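Local structure of ML032222a iGluR (Mnemiopsis leidyi, 4YKI) at residues B[18-23]-B[243-248]; B[85-90]-B[214-219]; B[128-133]-B[159-164]. The protein binds glycine in the cleft of its two-lobed ligand-binding domain and probably gates the ion channel of a ctenophore ionotropic glutamate receptor. One frame throughout, in Å; residues are numbered along the deposited sequence. Where two conformers were deposited one is given.

How the contacts relate
Contacts 1 and 2 adjoin each other at the glycine pocket, whereas contact 3 lies on the other side of the chain's centre. The centres of contacts 1 and 2 are about 17 Å apart, and they meet directly: contact 2 includes Tyr214 of the pocket, Phe20 CZ is 3.6 Å from Tyr214 CE2, and Met21 CG lies equally close to Ile90 CD1. The side chain of Ile90 comes within about 6 Å of the bound glycine and that of Phe20 within about 7 Å. Contact 3 has its centre about 33 Å from that of contact 1 and about 32 Å from that of contact 2, and it touches neither; its nearest atoms are about 17 Å from contact 2.

Contact 1 of 3, residues B[18-23]-B[243-248]; sequences QPFMFF and ILWEKW
Next to the glycine pocket, where the chain leaves Glu17, Pro19, Phe20 and Phe22 pack against Trp245 and Trp248 of the last helix, 240-248. Pro19 follows a cis peptide bond and lies between the Trp245 indole and the backbone and CB of Trp248: its CG is 3.7 Å from Trp245 CZ3, and its CB is 3.5 Å from the carbonyl oxygen Trp248 O. At the far end of the Trp245 indole, CZ3 also meets Phe20 CZ at 3.8 Å. These two rings are near parallel, at 30°, but slid so far apart that they barely overlap. Phe20 and Met21 together face Glu17 in a classic beta bulge, which lies just ahead of strand 22-23 in the glutamate-receptor ligand-binding fold. Beyond the bulge, Phe22 brings CE1 to 3.7 Å from Trp248 CE3, the six-membered rings lying obliquely with centroids 5.6 Å apart. One face of the Phe22 ring carries Gln18 CG toward its rim. The side chains meet one another through carbon atoms alone; the indole nitrogen Trp248 NE1 instead hydrogen-bonds Asp40 of helix 37-49, whose carboxylate also takes a salt bridge from Lys247.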
# COMPACT_ATOMS: atom_id res chain seq x y z
N GLN B 18 0.61 19.45 -6.63
CA GLN B 18 -0.75 19.56 -6.13
C GLN B 18 -1.45 18.22 -6.35
O GLN B 18 -1.25 17.58 -7.38
CB GLN B 18 -1.48 20.72 -6.82
CG GLN B 18 -0.76 22.04 -6.53
CD GLN B 18 -1.35 23.25 -7.19
OE1 GLN B 18 -2.44 23.21 -7.76
NE2 GLN B 18 -0.64 24.37 -7.09
N PRO B 19 -2.27 17.77 -5.39
CA PRO B 19 -2.76 18.45 -4.19
C PRO B 19 -1.99 18.02 -2.93
O PRO B 19 -2.43 18.31 -1.82
CB PRO B 19 -4.19 17.93 -4.10
CG PRO B 19 -4.07 16.52 -4.52
CD PRO B 19 -3.01 16.52 -5.63
N PHE B 20 -0.86 17.34 -3.11
CA PHE B 20 -0.02 16.90 -2.01
C PHE B 20 0.71 18.06 -1.35
O PHE B 20 0.73 18.15 -0.12
CB PHE B 20 0.94 15.84 -2.53
CG PHE B 20 0.23 14.62 -3.07
CD1 PHE B 20 -0.41 13.75 -2.21
CD2 PHE B 20 0.16 14.38 -4.43
CE1 PHE B 20 -1.09 12.65 -2.70
CE2 PHE B 20 -0.52 13.28 -4.92
CZ PHE B 20 -1.15 12.41 -4.06
N MET B 21 1.28 18.96 -2.15
CA MET B 21 1.95 20.16 -1.66
C MET B 21 1.68 21.31 -2.62
O MET B 21 1.74 21.14 -3.84
CB MET B 21 3.46 19.99 -1.52
CG MET B 21 3.89 19.16 -0.34
SD MET B 21 3.38 19.91 1.22
CE MET B 21 4.87 19.68 2.16
N PHE B 22 1.40 22.46 -2.01
CA PHE B 22 1.29 23.76 -2.65
C PHE B 22 2.37 24.65 -2.02
O PHE B 22 2.50 24.67 -0.80
CB PHE B 22 -0.08 24.39 -2.36
CG PHE B 22 -1.27 23.63 -2.90
CD1 PHE B 22 -1.73 22.48 -2.27
CD2 PHE B 22 -1.98 24.11 -3.99
CE1 PHE B 22 -2.83 21.80 -2.76
CE2 PHE B 22 -3.08 23.44 -4.46
CZ PHE B 22 -3.51 22.29 -3.85
N PHE B 23 3.13 25.36 -2.85
CA PHE B 23 4.20 26.25 -2.38
C PHE B 23 3.93 27.67 -2.85
O PHE B 23 3.91 27.94 -4.04
CB PHE B 23 5.57 25.78 -2.89
CG PHE B 23 6.71 26.68 -2.48
CD1 PHE B 23 7.10 26.77 -1.16
CD2 PHE B 23 7.38 27.46 -3.41
CE1 PHE B 23 8.12 27.60 -0.77
CE2 PHE B 23 8.43 28.29 -3.02
CZ PHE B 23 8.79 28.36 -1.70
N ILE B 243 -9.60 11.12 4.81
CA ILE B 243 -10.18 12.43 5.07
C ILE B 243 -9.36 13.55 4.39
O ILE B 243 -9.92 14.48 3.80
CB ILE B 243 -10.33 12.65 6.58
CG1 ILE B 243 -11.51 11.80 7.09
CG2 ILE B 243 -10.53 14.14 6.94
CD1 ILE B 243 -11.57 11.61 8.59
N LEU B 244 -8.04 13.44 4.43
CA LEU B 244 -7.21 14.45 3.77
C LEU B 244 -7.32 14.41 2.25
O LEU B 244 -7.30 15.45 1.61
CB LEU B 244 -5.75 14.31 4.17
CG LEU B 244 -5.42 14.64 5.62
CD1 LEU B 244 -3.93 14.42 5.84
CD2 LEU B 244 -5.82 16.06 6.02
N TRP B 245 -7.41 13.22 1.67
CA TRP B 245 -7.57 13.14 0.22
C TRP B 245 -8.90 13.80 -0.19
O TRP B 245 -8.97 14.53 -1.17
CB TRP B 245 -7.50 11.69 -0.27
CG TRP B 245 -7.67 11.58 -1.75
CD1 TRP B 245 -8.71 11.04 -2.40
CD2 TRP B 245 -6.75 12.03 -2.76
NE1 TRP B 245 -8.52 11.09 -3.75
CE2 TRP B 245 -7.33 11.71 -4.00
CE3 TRP B 245 -5.50 12.67 -2.75
CZ2 TRP B 245 -6.71 12.01 -5.20
CZ3 TRP B 245 -4.89 12.97 -3.96
CH2 TRP B 245 -5.49 12.63 -5.17
N GLU B 246 -9.96 13.54 0.57
CA GLU B 246 -11.25 14.19 0.30
C GLU B 246 -11.15 15.71 0.43
O GLU B 246 -11.71 16.45 -0.38
CB GLU B 246 -12.32 13.63 1.25
CG GLU B 246 -13.67 14.32 1.17
CD GLU B 246 -14.44 14.01 -0.09
OE1 GLU B 246 -13.99 13.14 -0.88
OE2 GLU B 246 -15.51 14.62 -0.30
N LYS B 247 -10.45 16.19 1.46
CA LYS B 247 -10.27 17.62 1.66
C LYS B 247 -9.56 18.29 0.50
O LYS B 247 -9.98 19.36 0.05
CB LYS B 247 -9.43 17.85 2.92
CG LYS B 247 -9.04 19.31 3.16
CD LYS B 247 -8.27 19.46 4.45
CE LYS B 247 -7.71 20.87 4.60
NZ LYS B 247 -6.88 20.99 5.84
N TRP B 248 -8.49 17.67 0.01
CA TRP B 248 -7.57 18.34 -0.90
C TRP B 248 -7.76 18.02 -2.38
O TRP B 248 -7.42 18.84 -3.23
CB TRP B 248 -6.12 18.01 -0.52
CG TRP B 248 -5.70 18.69 0.71
CD1 TRP B 248 -5.56 18.15 1.96
CD2 TRP B 248 -5.36 20.07 0.84
NE1 TRP B 248 -5.16 19.12 2.85
CE2 TRP B 248 -5.03 20.30 2.18
CE3 TRP B 248 -5.31 21.13 -0.07
CZ2 TRP B 248 -4.65 21.57 2.64
CZ3 TRP B 248 -4.93 22.37 0.38
CH2 TRP B 248 -4.62 22.59 1.72

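Contact 2 of 3, residues B[85-90]-B[214-219]; sequences TDMIAI and YAFGLP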
# COMPACT_ATOMS: atom_id res chain seq x y z
N THR B 85 18.66 16.68 3.88
CA THR B 85 17.36 16.42 4.47
C THR B 85 17.39 15.10 5.24
O THR B 85 18.30 14.27 5.06
CB THR B 85 16.27 16.36 3.39
OG1 THR B 85 16.69 15.41 2.42
CG2 THR B 85 16.08 17.72 2.75
N ASP B 86 16.39 14.93 6.11
CA ASP B 86 16.22 13.74 6.94
C ASP B 86 15.09 12.83 6.48
O ASP B 86 15.04 11.65 6.84
CB ASP B 86 15.88 14.19 8.35
CG ASP B 86 16.92 15.10 8.91
OD1 ASP B 86 18.09 14.69 8.85
OD2 ASP B 86 16.60 16.20 9.38
N MET B 87 14.15 13.38 5.72
CA MET B 87 13.01 12.64 5.22
C MET B 87 12.48 13.40 4.02
O MET B 87 12.55 14.62 4.02
CB MET B 87 11.93 12.51 6.32
CG MET B 87 10.69 11.71 5.92
SD MET B 87 9.59 11.30 7.31
CE MET B 87 8.77 12.87 7.60
N ILE B 88 11.97 12.67 3.03
CA ILE B 88 11.34 13.27 1.86
C ILE B 88 9.84 13.19 2.10
O ILE B 88 9.27 12.07 2.15
CB ILE B 88 11.75 12.57 0.57
CG1 ILE B 88 13.28 12.65 0.36
CG2 ILE B 88 11.00 13.18 -0.61
CD1 ILE B 88 13.78 11.78 -0.79
N ALA B 89 9.20 14.35 2.30
CA ALA B 89 7.78 14.45 2.61
C ALA B 89 7.03 14.97 1.38
O ALA B 89 6.93 16.18 1.16
CB ALA B 89 7.57 15.35 3.80
N ILE B 90 6.54 14.04 0.56
CA ILE B 90 5.86 14.34 -0.69
C ILE B 90 5.16 13.05 -1.10
O ILE B 90 5.25 12.04 -0.40
CB ILE B 90 6.91 14.84 -1.75
CG1 ILE B 90 6.29 15.58 -2.95
CG2 ILE B 90 7.80 13.67 -2.20
CD1 ILE B 90 5.27 16.66 -2.60
N TYR B 214 2.65 5.62 -2.94
CA TYR B 214 3.24 6.82 -2.40
C TYR B 214 3.61 6.59 -0.93
O TYR B 214 2.83 6.02 -0.15
CB TYR B 214 2.29 8.02 -2.49
CG TYR B 214 1.98 8.49 -3.89
CD1 TYR B 214 2.95 8.47 -4.88
CD2 TYR B 214 0.73 8.98 -4.21
CE1 TYR B 214 2.67 8.94 -6.17
CE2 TYR B 214 0.45 9.46 -5.46
CZ TYR B 214 1.41 9.43 -6.45
OH TYR B 214 1.06 9.91 -7.68
N ALA B 215 4.81 7.02 -0.57
CA ALA B 215 5.31 6.91 0.77
C ALA B 215 6.23 8.10 1.00
O ALA B 215 6.41 8.94 0.11
CB ALA B 215 6.05 5.60 0.96
N PHE B 216 6.78 8.22 2.20
CA PHE B 216 7.85 9.19 2.45
C PHE B 216 9.19 8.46 2.27
O PHE B 216 9.30 7.23 2.43
CB PHE B 216 7.73 9.78 3.86
CG PHE B 216 6.55 10.73 4.07
CD1 PHE B 216 5.77 11.19 3.04
CD2 PHE B 216 6.28 11.17 5.35
CE1 PHE B 216 4.71 12.06 3.28
CE2 PHE B 216 5.22 12.04 5.58
CZ PHE B 216 4.46 12.48 4.53
N GLY B 217 10.23 9.22 1.95
CA GLY B 217 11.58 8.67 1.81
C GLY B 217 12.41 8.90 3.06
O GLY B 217 12.33 9.96 3.67
N LEU B 218 13.19 7.89 3.45
CA LEU B 218 14.03 7.93 4.63
C LEU B 218 15.42 7.42 4.29
O LEU B 218 15.55 6.49 3.51
CB LEU B 218 13.45 7.04 5.74
CG LEU B 218 12.17 7.62 6.37
CD1 LEU B 218 11.31 6.56 7.05
CD2 LEU B 218 12.54 8.71 7.34
N PRO B 219 16.46 8.00 4.89
CA PRO B 219 17.79 7.44 4.62
C PRO B 219 17.94 6.09 5.28
O PRO B 219 17.32 5.83 6.31
CB PRO B 219 18.73 8.47 5.25
CG PRO B 219 17.95 9.08 6.31
CD PRO B 219 16.50 9.04 5.93
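Phe216 lays one ring face against the backbone of Ala89 where strand 87-89 runs antiparallel to the end of the long strand 202-218, a pairing at the edge of the parallel sheet 52-56, 9-13, 87-89 in the periplasmic-binding-protein-like fold. Ala89 CA stands 4.0 Å from the ring centroid and only 17° off its normal, a CH-pi contact displaced toward the rim. Chi1 of Phe216 (-71°) sets CG beside the backbone N, and chi2 (-10°) turns the ring. At its edge, near the ring plane, comes the carbonyl oxygen Ile90 O, 3.6 Å from Phe216 CD1. Met87 approaches the same ring obliquely in a Met-aromatic contact: the bend at chi3 brings CE to 3.8 Å from Phe216 CD2, with SD as near to the same atom. Leu218 runs side by side with Met87 and points the same way, its CD2 3.8 Å from Met87 CG. Val38 and Met41 of helix 37-49 also touch the Phe216 side chain.

The backbones are joined at Ile88 and Gly217, an antiparallel hydrogen-bonded pair. Ile88 N donates to Gly217 O at 2.8 Å, while Gly217 N returns a bond of 3.0 Å to Ile88 O. The side chain of Ile88 turns to helix 75-81, where it touches Met76, Ile77 and Leu80. Segment 214-219 begins with Tyr214, which touches the bound glycine and hydrogen-bonds Glu188 through its hydroxyl. Past the paired residues, the ring carbon Pro219 CD closes on the carbonyl oxygen Asp86 O at 3.1 Å.

Contact 3 of 3, residues B[128-133]-B[159-164]; sequences LELLDQ and SRLVDE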
# COMPACT_ATOMS: atom_id res chain seq x y z
N LEU B 128 2.19 1.87 -26.24
CA LEU B 128 3.22 1.40 -27.16
C LEU B 128 2.83 1.68 -28.60
O LEU B 128 3.71 1.69 -29.48
CB LEU B 128 3.53 -0.09 -26.95
CG LEU B 128 4.24 -0.43 -25.62
CD1 LEU B 128 4.53 -1.93 -25.55
CD2 LEU B 128 5.53 0.36 -25.40
N GLU B 129 1.55 1.93 -28.86
CA GLU B 129 1.11 2.34 -30.19
C GLU B 129 1.78 3.62 -30.68
O GLU B 129 1.86 3.87 -31.89
CB GLU B 129 -0.41 2.53 -30.21
CG GLU B 129 -1.14 1.22 -30.00
CD GLU B 129 -2.64 1.36 -29.84
OE1 GLU B 129 -3.17 2.48 -29.98
OE2 GLU B 129 -3.29 0.32 -29.57
N LEU B 130 2.25 4.45 -29.75
CA LEU B 130 2.93 5.68 -30.11
C LEU B 130 4.16 5.45 -31.01
O LEU B 130 4.51 6.32 -31.81
CB LEU B 130 3.35 6.42 -28.84
CG LEU B 130 2.19 7.08 -28.09
CD1 LEU B 130 2.61 7.38 -26.67
CD2 LEU B 130 1.70 8.34 -28.78
N LEU B 131 4.80 4.30 -30.86
CA LEU B 131 6.05 4.01 -31.56
C LEU B 131 5.86 3.79 -33.06
O LEU B 131 6.84 3.85 -33.83
CB LEU B 131 6.76 2.80 -30.94
CG LEU B 131 7.17 2.96 -29.48
CD1 LEU B 131 7.75 1.65 -28.92
CD2 LEU B 131 8.17 4.10 -29.30
N ASP B 132 4.63 3.52 -33.48
CA ASP B 132 4.33 3.15 -34.86
C ASP B 132 3.49 4.21 -35.57
O ASP B 132 2.73 3.89 -36.48
CB ASP B 132 3.59 1.81 -34.89
CG ASP B 132 4.43 0.65 -34.38
OD1 ASP B 132 5.65 0.64 -34.64
OD2 ASP B 132 3.86 -0.26 -33.73
N GLN B 133 3.63 5.47 -35.16
CA GLN B 133 2.83 6.55 -35.74
C GLN B 133 3.54 7.88 -35.52
O GLN B 133 4.54 7.93 -34.79
CB GLN B 133 1.45 6.58 -35.08
CG GLN B 133 1.48 6.77 -33.55
CD GLN B 133 1.57 8.23 -33.12
OE1 GLN B 133 0.69 9.04 -33.43
NE2 GLN B 133 2.63 8.57 -32.39
N SER B 159 11.41 1.60 -22.78
CA SER B 159 12.58 2.47 -22.88
C SER B 159 12.56 3.29 -24.17
O SER B 159 12.96 4.45 -24.17
CB SER B 159 13.88 1.65 -22.81
OG SER B 159 14.21 1.28 -21.49
N ARG B 160 12.13 2.68 -25.27
CA ARG B 160 11.98 3.43 -26.52
C ARG B 160 11.05 4.62 -26.34
O ARG B 160 11.32 5.70 -26.85
CB ARG B 160 11.44 2.57 -27.65
CG ARG B 160 12.40 1.59 -28.24
CD ARG B 160 11.85 1.00 -29.54
NE ARG B 160 11.59 2.06 -30.49
CZ ARG B 160 10.87 1.96 -31.61
NH1 ARG B 160 10.35 0.80 -31.99
NH2 ARG B 160 10.69 3.04 -32.34
N LEU B 161 9.94 4.41 -25.63
CA LEU B 161 9.01 5.52 -25.40
C LEU B 161 9.71 6.68 -24.72
O LEU B 161 9.50 7.84 -25.07
CB LEU B 161 7.83 5.11 -24.51
CG LEU B 161 6.72 4.34 -25.19
CD1 LEU B 161 5.66 4.00 -24.16
CD2 LEU B 161 6.08 5.10 -26.36
N VAL B 162 10.51 6.39 -23.71
CA VAL B 162 11.21 7.46 -23.02
C VAL B 162 12.23 8.11 -23.94
O VAL B 162 12.26 9.34 -24.08
CB VAL B 162 11.87 6.93 -21.75
CG1 VAL B 162 12.78 7.99 -21.12
CG2 VAL B 162 10.80 6.48 -20.77
N ASP B 163 13.06 7.30 -24.60
CA ASP B 163 14.18 7.80 -25.39
C ASP B 163 13.74 8.60 -26.61
O ASP B 163 14.41 9.54 -27.01
CB ASP B 163 15.06 6.63 -25.86
CG ASP B 163 15.78 5.93 -24.69
OD1 ASP B 163 15.87 6.50 -23.58
OD2 ASP B 163 16.27 4.79 -24.90
N GLU B 164 12.57 8.26 -27.15
CA GLU B 164 12.08 8.86 -28.38
C GLU B 164 11.00 9.91 -28.14
O GLU B 164 10.55 10.56 -29.08
CB GLU B 164 11.59 7.76 -29.32
CG GLU B 164 12.74 6.85 -29.77
CD GLU B 164 12.29 5.56 -30.41
OE1 GLU B 164 11.40 5.61 -31.28
OE2 GLU B 164 12.82 4.50 -30.03
O HOH W 1 8.19 0.61 -34.08
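Leu131 lies over one face of the Arg160 guanidinium, with CD1 3.9 Å above the plane and offset toward the rim, while its other methyl, CD2, is 3.7 Å from Leu161 CD2. The two leucines cross at about a right angle. Leu161 packs against the 3-10 segment 128-131, bringing CD1 to 3.8 Å from Leu128 CD2 and CD2 to 3.9 Å from Leu130 CB. The loop between strands 109-118 and 137-141 is thereby joined to helix 157-164, and Trp138 of strand 137-141 touches Leu130 and hydrogen-bonds the carbonyl oxygen of Leu161.

The guanidinium is held chiefly from its own segment. Arg160 bends at chi3 (58°) and grips Glu164 side-on in a salt bridge: NE reaches Glu164 OE2 at 2.8 Å, and NH2 meets the syn lone pair of Glu164 OE1 at 2.9 Å. At the edge, a water accepts from Arg160 NH1 at 3.0 Å and donates to Asp132 OD1 at 2.6 Å, linking the segments through solvent. With its carboxylate partner and the water in or near its plane, the guanidinium can turn a face to the leucine while keeping polar partners at its rim, and nearby Asp132 probably adds a modest favourable charge interaction.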